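Local structure of putative DNA helicase (3DMN) at residues A[9-21]-A[158-170]. The protein is a putative DNA helicase whose C-terminal domain, the part present here, resembles that of UvrD-like enzymes and whose own activity is uncharacterised. Residues are numbered along the deposited sequence; the frame is centred on the assembly and turned at random.
Sequences QQITDFTKEILVN and PLLARVNHALYTL. With ACT (acetate ion), chain D.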
ATOM      1  N   GLN A   9       5.016  15.643  -3.801  1.00 26.98           N
ATOM      2  CA  GLN A   9       3.797  16.215  -4.390  1.00 25.83           C
ATOM      3  C   GLN A   9       2.898  15.168  -5.058  1.00 26.06           C
ATOM      4  O   GLN A   9       1.671  15.285  -5.024  1.00 25.99           O
ATOM      5  CB  GLN A   9       4.192  17.242  -5.433  1.00 26.34           C
ATOM      6  CG  GLN A   9       2.950  17.879  -6.074  1.00 26.68           C
ATOM      7  CD  GLN A   9       3.310  19.097  -6.883  1.00 26.31           C
ATOM      8  OE1 GLN A   9       4.359  19.146  -7.544  1.00 27.31           O
ATOM      9  NE2 GLN A   9       2.441  20.100  -6.834  1.00 28.33           N
ATOM     10  N   GLN A  10       3.508  14.173  -5.690  1.00 26.07           N
ATOM     11  CA  GLN A  10       2.752  13.135  -6.408  1.00 26.63           C
ATOM     12  C   GLN A  10       1.861  12.370  -5.430  1.00 27.17           C
ATOM     13  O   GLN A  10       0.672  12.151  -5.695  1.00 28.40           O
ATOM     14  CB  GLN A  10       3.720  12.198  -7.139  1.00 28.52           C
ATOM     15  CG  GLN A  10       4.288  12.827  -8.427  1.00 29.61           C
ATOM     16  CD  GLN A  10       5.306  13.909  -8.212  1.00 32.71           C
ATOM     17  OE1 GLN A  10       5.923  14.037  -7.149  1.00 30.40           O
ATOM     18  NE2 GLN A  10       5.483  14.713  -9.237  1.00 35.11           N
ATOM     19  N   ILE A  11       2.444  11.944  -4.312  1.00 26.17           N
ATOM     20  CA  ILE A  11       1.670  11.191  -3.303  1.00 26.61           C
ATOM     21  C   ILE A  11       0.630  12.095  -2.636  1.00 26.84           C
ATOM     22  O   ILE A  11      -0.508  11.681  -2.448  1.00 27.77           O
ATOM     23  CB  ILE A  11       2.651  10.531  -2.283  1.00 27.26           C
ATOM     24  CG1 ILE A  11       3.398   9.428  -3.018  1.00 28.78           C
ATOM     25  CG2 ILE A  11       1.933   9.988  -1.055  1.00 28.17           C
ATOM     26  CD1 ILE A  11       4.539   8.888  -2.254  1.00 30.15           C
ATOM     27  N   THR A  12       1.022  13.330  -2.301  1.00 27.97           N
ATOM     28  CA  THR A  12       0.112  14.289  -1.672  1.00 28.47           C
ATOM     29  C   THR A  12      -1.124  14.542  -2.542  1.00 28.17           C
ATOM     30  O   THR A  12      -2.256  14.542  -2.066  1.00 28.31           O
ATOM     31  CB  THR A  12       0.881  15.603  -1.420  1.00 28.90           C
ATOM     32  OG1 THR A  12       1.912  15.337  -0.450  1.00 33.88           O
ATOM     33  CG2 THR A  12      -0.066  16.693  -0.940  1.00 32.17           C
ATOM     34  N   ASP A  13      -0.886  14.760  -3.828  1.00 26.82           N
ATOM     35  CA  ASP A  13      -1.971  15.044  -4.738  1.00 26.86           C
ATOM     36  C   ASP A  13      -2.914  13.856  -4.974  1.00 27.51           C
ATOM     37  O   ASP A  13      -4.123  14.034  -5.034  1.00 28.39           O
ATOM     38  CB  ASP A  13      -1.427  15.528  -6.077  1.00 25.89           C
ATOM     39  CG  ASP A  13      -0.987  16.958  -6.031  1.00 27.70           C
ATOM     40  OD1 ASP A  13      -1.158  17.663  -4.993  1.00 27.09           O
ATOM     41  OD2 ASP A  13      -0.423  17.427  -7.061  1.00 28.54           O
ATOM     42  N   PHE A  14      -2.340  12.677  -5.165  1.00 27.45           N
ATOM     43  CA  PHE A  14      -3.147  11.466  -5.266  1.00 28.16           C
ATOM     44  C   PHE A  14      -3.979  11.247  -3.978  1.00 28.21           C
ATOM     45  O   PHE A  14      -5.226  11.077  -4.025  1.00 28.31           O
ATOM     46  CB  PHE A  14      -2.222  10.282  -5.523  1.00 27.51           C
ATOM     47  CG  PHE A  14      -2.941   8.953  -5.480  1.00 28.17           C
ATOM     48  CD1 PHE A  14      -3.518   8.437  -6.637  1.00 29.96           C
ATOM     49  CD2 PHE A  14      -2.954   8.199  -4.319  1.00 29.46           C
ATOM     50  CE1 PHE A  14      -4.196   7.183  -6.627  1.00 30.68           C
ATOM     51  CE2 PHE A  14      -3.611   6.963  -4.276  1.00 27.95           C
ATOM     52  CZ  PHE A  14      -4.210   6.432  -5.424  1.00 28.47           C
ATOM     53  N   THR A  15      -3.313  11.307  -2.817  1.00 28.84           N
ATOM     54  CA  THR A  15      -4.037  11.009  -1.597  1.00 29.34           C
ATOM     55  C   THR A  15      -5.112  12.031  -1.239  1.00 29.68           C
ATOM     56  O   THR A  15      -6.164  11.660  -0.714  1.00 29.38           O
ATOM     57  CB  THR A  15      -3.088  10.790  -0.408  1.00 29.94           C
ATOM     58  OG1 THR A  15      -2.358  12.002  -0.134  1.00 32.54           O
ATOM     59  CG2 THR A  15      -2.124   9.651  -0.694  1.00 29.85           C
ATOM     60  N   LYS A  16      -4.867  13.314  -1.523  1.00 28.55           N
ATOM     61  CA  LYS A  16      -5.841  14.340  -1.138  1.00 30.01           C
ATOM     62  C   LYS A  16      -7.208  14.048  -1.789  1.00 29.93           C
ATOM     63  O   LYS A  16      -8.243  14.356  -1.225  1.00 29.63           O
ATOM     64  CB  LYS A  16      -5.342  15.749  -1.491  1.00 30.44           C
ATOM     65  CG  LYS A  16      -5.398  16.071  -2.968  1.00 35.20           C
ATOM     66  CD  LYS A  16      -4.645  17.321  -3.314  1.00 39.23           C
ATOM     67  CE  LYS A  16      -4.679  17.501  -4.825  1.00 39.43           C
ATOM     68  NZ  LYS A  16      -3.950  18.853  -5.057  1.00 40.41           N
ATOM     69  N   GLU A  17      -7.200  13.440  -2.974  1.00 28.62           N
ATOM     70  CA  GLU A  17      -8.435  13.273  -3.745  1.00 29.00           C
ATOM     71  C   GLU A  17      -9.217  12.060  -3.263  1.00 28.85           C
ATOM     72  O   GLU A  17     -10.336  11.809  -3.740  1.00 29.26           O
ATOM     73  CB  GLU A  17      -8.107  13.156  -5.229  1.00 29.41           C
ATOM     74  CG  GLU A  17      -7.446  14.444  -5.759  1.00 28.74           C
ATOM     75  CD  GLU A  17      -7.718  14.722  -7.231  1.00 30.24           C
ATOM     76  OE1 GLU A  17      -8.172  13.844  -7.966  1.00 29.26           O
ATOM     77  OE2 GLU A  17      -7.362  15.842  -7.679  1.00 29.26           O
ATOM     78  N   ILE A  18      -8.626  11.302  -2.327  1.00 27.91           N
ATOM     79  CA  ILE A  18      -9.373  10.160  -1.717  1.00 28.91           C
ATOM     80  C   ILE A  18     -10.484  10.681  -0.790  1.00 29.56           C
ATOM     81  O   ILE A  18     -11.537  10.031  -0.611  1.00 30.26           O
ATOM     82  CB  ILE A  18      -8.441   9.220  -0.959  1.00 27.93           C
ATOM     83  CG1 ILE A  18      -7.424   8.627  -1.926  1.00 29.55           C
ATOM     84  CG2 ILE A  18      -9.244   8.047  -0.288  1.00 29.06           C
ATOM     85  CD1 ILE A  18      -6.290   7.811  -1.311  1.00 29.60           C
ATOM     86  N   LEU A  19     -10.226  11.831  -0.176  1.00 31.41           N
ATOM     87  CA  LEU A  19     -11.195  12.451   0.733  1.00 32.91           C
ATOM     88  C   LEU A  19     -12.237  13.246  -0.038  1.00 35.65           C
ATOM     89  O   LEU A  19     -11.929  13.838  -1.056  1.00 35.98           O
ATOM     90  CB  LEU A  19     -10.492  13.395   1.715  1.00 32.71           C
ATOM     91  CG  LEU A  19      -9.456  12.680   2.589  1.00 31.21           C
ATOM     92  CD1 LEU A  19      -8.778  13.657   3.553  1.00 34.69           C
ATOM     93  CD2 LEU A  19     -10.093  11.527   3.391  1.00 34.71           C
ATOM     94  N   VAL A  20     -13.465  13.242   0.448  1.00 37.78           N
ATOM     95  CA  VAL A  20     -14.493  14.157  -0.059  1.00 42.64           C
ATOM     96  C   VAL A  20     -14.700  15.185   1.075  1.00 45.75           C
ATOM     97  O   VAL A  20     -15.302  14.882   2.097  1.00 47.61           O
ATOM     98  CB  VAL A  20     -15.772  13.382  -0.490  1.00 42.32           C
ATOM     99  CG1 VAL A  20     -15.416  12.383  -1.561  1.00 42.84           C
ATOM    100  CG2 VAL A  20     -16.387  12.627   0.657  1.00 44.10           C
ATOM    101  N   ASN A  21     -14.134  16.372   0.912  1.00 49.44           N
ATOM    102  CA  ASN A  21     -13.901  17.268   2.060  1.00 51.70           C
ATOM    103  C   ASN A  21     -15.020  18.276   2.301  1.00 52.61           C
ATOM    104  O   ASN A  21     -15.599  18.331   3.394  1.00 54.40           O
ATOM    105  CB  ASN A  21     -12.554  17.999   1.911  1.00 52.55           C
ATOM    106  CG  ASN A  21     -11.346  17.100   2.220  1.00 54.02           C
ATOM    107  OD1 ASN A  21     -10.449  16.946   1.388  1.00 54.60           O
ATOM    108  ND2 ASN A  21     -11.305  16.538   3.433  1.00 55.63           N
ATOM    109  N   PRO A 158     -13.939   1.477  -5.381  1.00 29.52           N
ATOM    110  CA  PRO A 158     -14.728   2.559  -5.997  1.00 29.78           C
ATOM    111  C   PRO A 158     -14.406   3.917  -5.374  1.00 30.01           C
ATOM    112  O   PRO A 158     -14.692   4.959  -5.980  1.00 30.42           O
ATOM    113  CB  PRO A 158     -16.169   2.170  -5.671  1.00 31.64           C
ATOM    114  CG  PRO A 158     -16.071   1.311  -4.406  1.00 31.24           C
ATOM    115  CD  PRO A 158     -14.816   0.498  -4.698  1.00 28.97           C
ATOM    116  N   LEU A 159     -13.824   3.893  -4.184  1.00 28.10           N
ATOM    117  CA  LEU A 159     -13.471   5.164  -3.531  1.00 27.17           C
ATOM    118  C   LEU A 159     -12.401   5.901  -4.361  1.00 28.07           C
ATOM    119  O   LEU A 159     -12.187   7.092  -4.164  1.00 28.47           O
ATOM    120  CB  LEU A 159     -13.002   4.931  -2.088  1.00 28.70           C
ATOM    121  CG  LEU A 159     -14.012   4.135  -1.239  1.00 27.54           C
ATOM    122  CD1 LEU A 159     -13.422   3.989   0.173  1.00 28.76           C
ATOM    123  CD2 LEU A 159     -15.397   4.853  -1.225  1.00 29.15           C
ATOM    124  N   LEU A 160     -11.682   5.134  -5.196  1.00 27.99           N
ATOM    125  CA  LEU A 160     -10.612   5.722  -6.008  1.00 28.46           C
ATOM    126  C   LEU A 160     -11.110   6.232  -7.344  1.00 29.01           C
ATOM    127  O   LEU A 160     -10.350   6.888  -8.077  1.00 29.27           O
ATOM    128  CB  LEU A 160      -9.423   4.760  -6.165  1.00 27.82           C
ATOM    129  CG  LEU A 160      -8.745   4.390  -4.819  1.00 28.15           C
ATOM    130  CD1 LEU A 160      -7.694   3.301  -5.073  1.00 29.93           C
ATOM    131  CD2 LEU A 160      -8.110   5.620  -4.177  1.00 28.61           C
ATOM    132  N   ALA A 161     -12.398   6.002  -7.648  1.00 28.42           N
ATOM    133  CA  ALA A 161     -12.931   6.391  -8.973  1.00 28.64           C
ATOM    134  C   ALA A 161     -12.822   7.913  -9.168  1.00 28.77           C
ATOM    135  O   ALA A 161     -12.594   8.385 -10.271  1.00 30.01           O
ATOM    136  CB  ALA A 161     -14.383   5.924  -9.138  1.00 30.35           C
ATOM    137  N   ARG A 162     -12.999   8.661  -8.097  1.00 28.40           N
ATOM    138  CA  ARG A 162     -13.015  10.127  -8.182  1.00 29.87           C
ATOM    139  C   ARG A 162     -11.642  10.704  -8.440  1.00 29.92           C
ATOM    140  O   ARG A 162     -11.536  11.855  -8.849  1.00 32.54           O
ATOM    141  CB  ARG A 162     -13.605  10.765  -6.922  1.00 28.55           C
ATOM    142  CG  ARG A 162     -12.759  10.662  -5.627  1.00 29.50           C
ATOM    143  CD  ARG A 162     -13.479  11.324  -4.437  1.00 29.29           C
ATOM    144  NE  ARG A 162     -14.030  12.651  -4.806  1.00 36.22           N
ATOM    145  CZ  ARG A 162     -13.288  13.750  -4.913  1.00 37.88           C
ATOM    146  NH1 ARG A 162     -11.980  13.706  -4.691  1.00 38.48           N
ATOM    147  NH2 ARG A 162     -13.839  14.911  -5.253  1.00 39.58           N
ATOM    148  N   VAL A 163     -10.593   9.929  -8.202  1.00 28.88           N
ATOM    149  CA  VAL A 163      -9.225  10.491  -8.356  1.00 29.09           C
ATOM    150  C   VAL A 163      -8.928  10.761  -9.823  1.00 29.90           C
ATOM    151  O   VAL A 163      -9.195   9.941 -10.676  1.00 30.57           O
ATOM    152  CB  VAL A 163      -8.170   9.542  -7.764  1.00 29.82           C
ATOM    153  CG1 VAL A 163      -6.779  10.130  -7.921  1.00 29.99           C
ATOM    154  CG2 VAL A 163      -8.455   9.304  -6.274  1.00 30.12           C
ATOM    155  N   ASN A 164      -8.338  11.920 -10.099  1.00 28.00           N
ATOM    156  CA  ASN A 164      -7.935  12.289 -11.436  1.00 29.01           C
ATOM    157  C   ASN A 164      -6.976  11.227 -11.985  1.00 28.96           C
ATOM    158  O   ASN A 164      -5.928  10.939 -11.368  1.00 28.98           O
ATOM    159  CB  ASN A 164      -7.287  13.677 -11.315  1.00 27.50           C
ATOM    160  CG  ASN A 164      -6.892  14.291 -12.638  1.00 28.60           C
ATOM    161  OD1 ASN A 164      -6.671  13.593 -13.641  1.00 30.57           O
ATOM    162  ND2 ASN A 164      -6.739  15.612 -12.634  1.00 28.16           N
ATOM    163  N   HIS A 165      -7.302  10.673 -13.159  1.00 29.81           N
ATOM    164  CA  HIS A 165      -6.451   9.600 -13.711  1.00 30.12           C
ATOM    165  C   HIS A 165      -5.019  10.037 -13.999  1.00 29.79           C
ATOM    166  O   HIS A 165      -4.115   9.192 -14.044  1.00 30.40           O
ATOM    167  CB  HIS A 165      -7.041   8.999 -14.975  1.00 31.36           C
ATOM    168  CG  HIS A 165      -8.262   8.167 -14.726  1.00 35.08           C
ATOM    169  ND1 HIS A 165      -8.778   7.302 -15.671  1.00 40.78           N
ATOM    170  CD2 HIS A 165      -9.066   8.062 -13.640  1.00 37.29           C
ATOM    171  CE1 HIS A 165      -9.854   6.706 -15.175  1.00 42.17           C
ATOM    172  NE2 HIS A 165     -10.056   7.159 -13.948  1.00 38.86           N
ATOM    173  N   ALA A 166      -4.796  11.337 -14.152  1.00 29.21           N
ATOM    174  CA  ALA A 166      -3.439  11.851 -14.372  1.00 27.78           C
ATOM    175  C   ALA A 166      -2.496  11.629 -13.162  1.00 28.12           C
ATOM    176  O   ALA A 166      -1.261  11.673 -13.294  1.00 27.64           O
ATOM    177  CB  ALA A 166      -3.494  13.344 -14.700  1.00 28.16           C
ATOM    178  N   LEU A 167      -3.096  11.476 -11.986  1.00 27.76           N
ATOM    179  CA  LEU A 167      -2.320  11.451 -10.714  1.00 28.29           C
ATOM    180  C   LEU A 167      -1.728  10.101 -10.372  1.00 28.89           C
ATOM    181  O   LEU A 167      -1.049   9.953  -9.349  1.00 29.42           O
ATOM    182  CB  LEU A 167      -3.195  11.946  -9.546  1.00 28.23           C
ATOM    183  CG  LEU A 167      -3.628  13.418  -9.676  1.00 29.16           C
ATOM    184  CD1 LEU A 167      -4.577  13.782  -8.536  1.00 30.86           C
ATOM    185  CD2 LEU A 167      -2.435  14.350  -9.636  1.00 31.02           C
ATOM    186  N   TYR A 168      -2.038   9.084 -11.162  1.00 29.08           N
ATOM    187  CA  TYR A 168      -1.449   7.778 -10.910  1.00 29.16           C
ATOM    188  C   TYR A 168      -1.338   6.987 -12.179  1.00 30.65           C
ATOM    189  O   TYR A 168      -1.989   7.343 -13.186  1.00 31.20           O
ATOM    190  CB  TYR A 168      -2.294   7.002  -9.872  1.00 29.77           C
ATOM    191  CG  TYR A 168      -3.707   6.686 -10.307  1.00 30.36           C
ATOM    192  CD1 TYR A 168      -4.020   5.408 -10.801  1.00 31.45           C
ATOM    193  CD2 TYR A 168      -4.749   7.623 -10.162  1.00 29.24           C
ATOM    194  CE1 TYR A 168      -5.342   5.078 -11.170  1.00 33.32           C
ATOM    195  CE2 TYR A 168      -6.070   7.303 -10.541  1.00 31.57           C
ATOM    196  CZ  TYR A 168      -6.349   6.019 -11.028  1.00 31.30           C
ATOM    197  OH  TYR A 168      -7.626   5.619 -11.395  1.00 33.59           O
ATOM    198  N   THR A 169      -0.537   5.907 -12.145  1.00 30.96           N
ATOM    199  CA  THR A 169      -0.510   4.974 -13.271  1.00 32.22           C
ATOM    200  C   THR A 169      -1.355   3.743 -12.950  1.00 33.24           C
ATOM    201  O   THR A 169      -1.501   3.364 -11.779  1.00 32.67           O
ATOM    202  CB  THR A 169       0.911   4.549 -13.657  1.00 33.05           C
ATOM    203  OG1 THR A 169       1.476   3.754 -12.609  1.00 34.24           O
ATOM    204  CG2 THR A 169       1.782   5.807 -13.944  1.00 33.19           C
ATOM    205  N   LEU A 170      -1.930   3.152 -13.999  1.00 34.33           N
ATOM    206  CA  LEU A 170      -2.797   1.993 -13.845  1.00 35.86           C
ATOM    207  C   LEU A 170      -2.275   0.857 -14.711  1.00 37.59           C
ATOM    208  O   LEU A 170      -2.156   0.998 -15.946  1.00 37.52           O
ATOM    209  CB  LEU A 170      -4.241   2.341 -14.226  1.00 35.38           C
ATOM    210  CG  LEU A 170      -5.250   1.198 -14.100  1.00 37.37           C
ATOM    211  CD1 LEU A 170      -5.407   0.789 -12.638  1.00 36.76           C
ATOM    212  CD2 LEU A 170      -6.607   1.619 -14.719  1.00 37.52           C
TER
HETATM  213  C   ACT D   3     -13.723  12.037   3.778  1.00 23.82           C
HETATM  214  O   ACT D   3     -14.152  11.502   2.725  1.00 23.91           O
HETATM  215  OXT ACT D   3     -13.308  13.215   3.724  1.00 25.88           O
HETATM  216  CH3 ACT D   3     -13.709  11.354   5.073  1.00 22.37           C
HETATM  217  O   HOH W   1       0.223  12.534  -8.360  1.00 23.74           O
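With CG anti to its backbone N (chi1 173°), Phe14 turns a ring edge toward Tyr168, while Glu17, its CG beside the backbone N and anti to the carbonyl carbon, extends its chain beyond CG to reach the backbone at Asn164. The two rings form an offset edge-to-face pair, the edge of Phe14 toward the face of Tyr168, with planes at 76° and CE1 of Phe14 3.6 Å from CD2 of Tyr168. Val163 CG1 lies 3.9 Å from Phe14 CD1, and Leu160 CD2 packs against CG1 of Ile18 at 3.8 Å, the two side chains running alongside and pointing the same way. This apolar layer joins helix 9-16 to the irregular chain that follows strand 147-153 and leads into the edge strand 169-170 of a parallel sheet, consistent with the P-loop NTPase clan to which UvrD-like helicase C-terminal domains belong; the Phe14 side chain also touches Leu148 and Leu150 of strand 147-153. Toward the surface, polar bonds take over. The carboxylate OE1 of Glu17 accepts a hydrogen bond from the backbone N-H of Asn164 at 2.9 Å (N to OE1), nearly straight at 170°, while Leu167 CD1 presses on Glu17 CD at 3.5 Å. With an alanine here in place of Glu17, the Asn164 N-H would probably lose its acceptor and a gap would open beside Leu167 CD1. Asn164 OD1 in turn accepts from the N-H of Ala166, an Asx turn at the start of the 3-10 segment 165-167. Arg162 bends at chi3 and sends NH1 to the carbonyl O of Glu17 at 2.7 Å, an acceptor lying almost in the guanidinium plane, with Leu19 O over one face and Val20 CG1 packed against NE. At the other end, a water bridges the carbonyl oxygens of Gln10 and Leu167, donating to both.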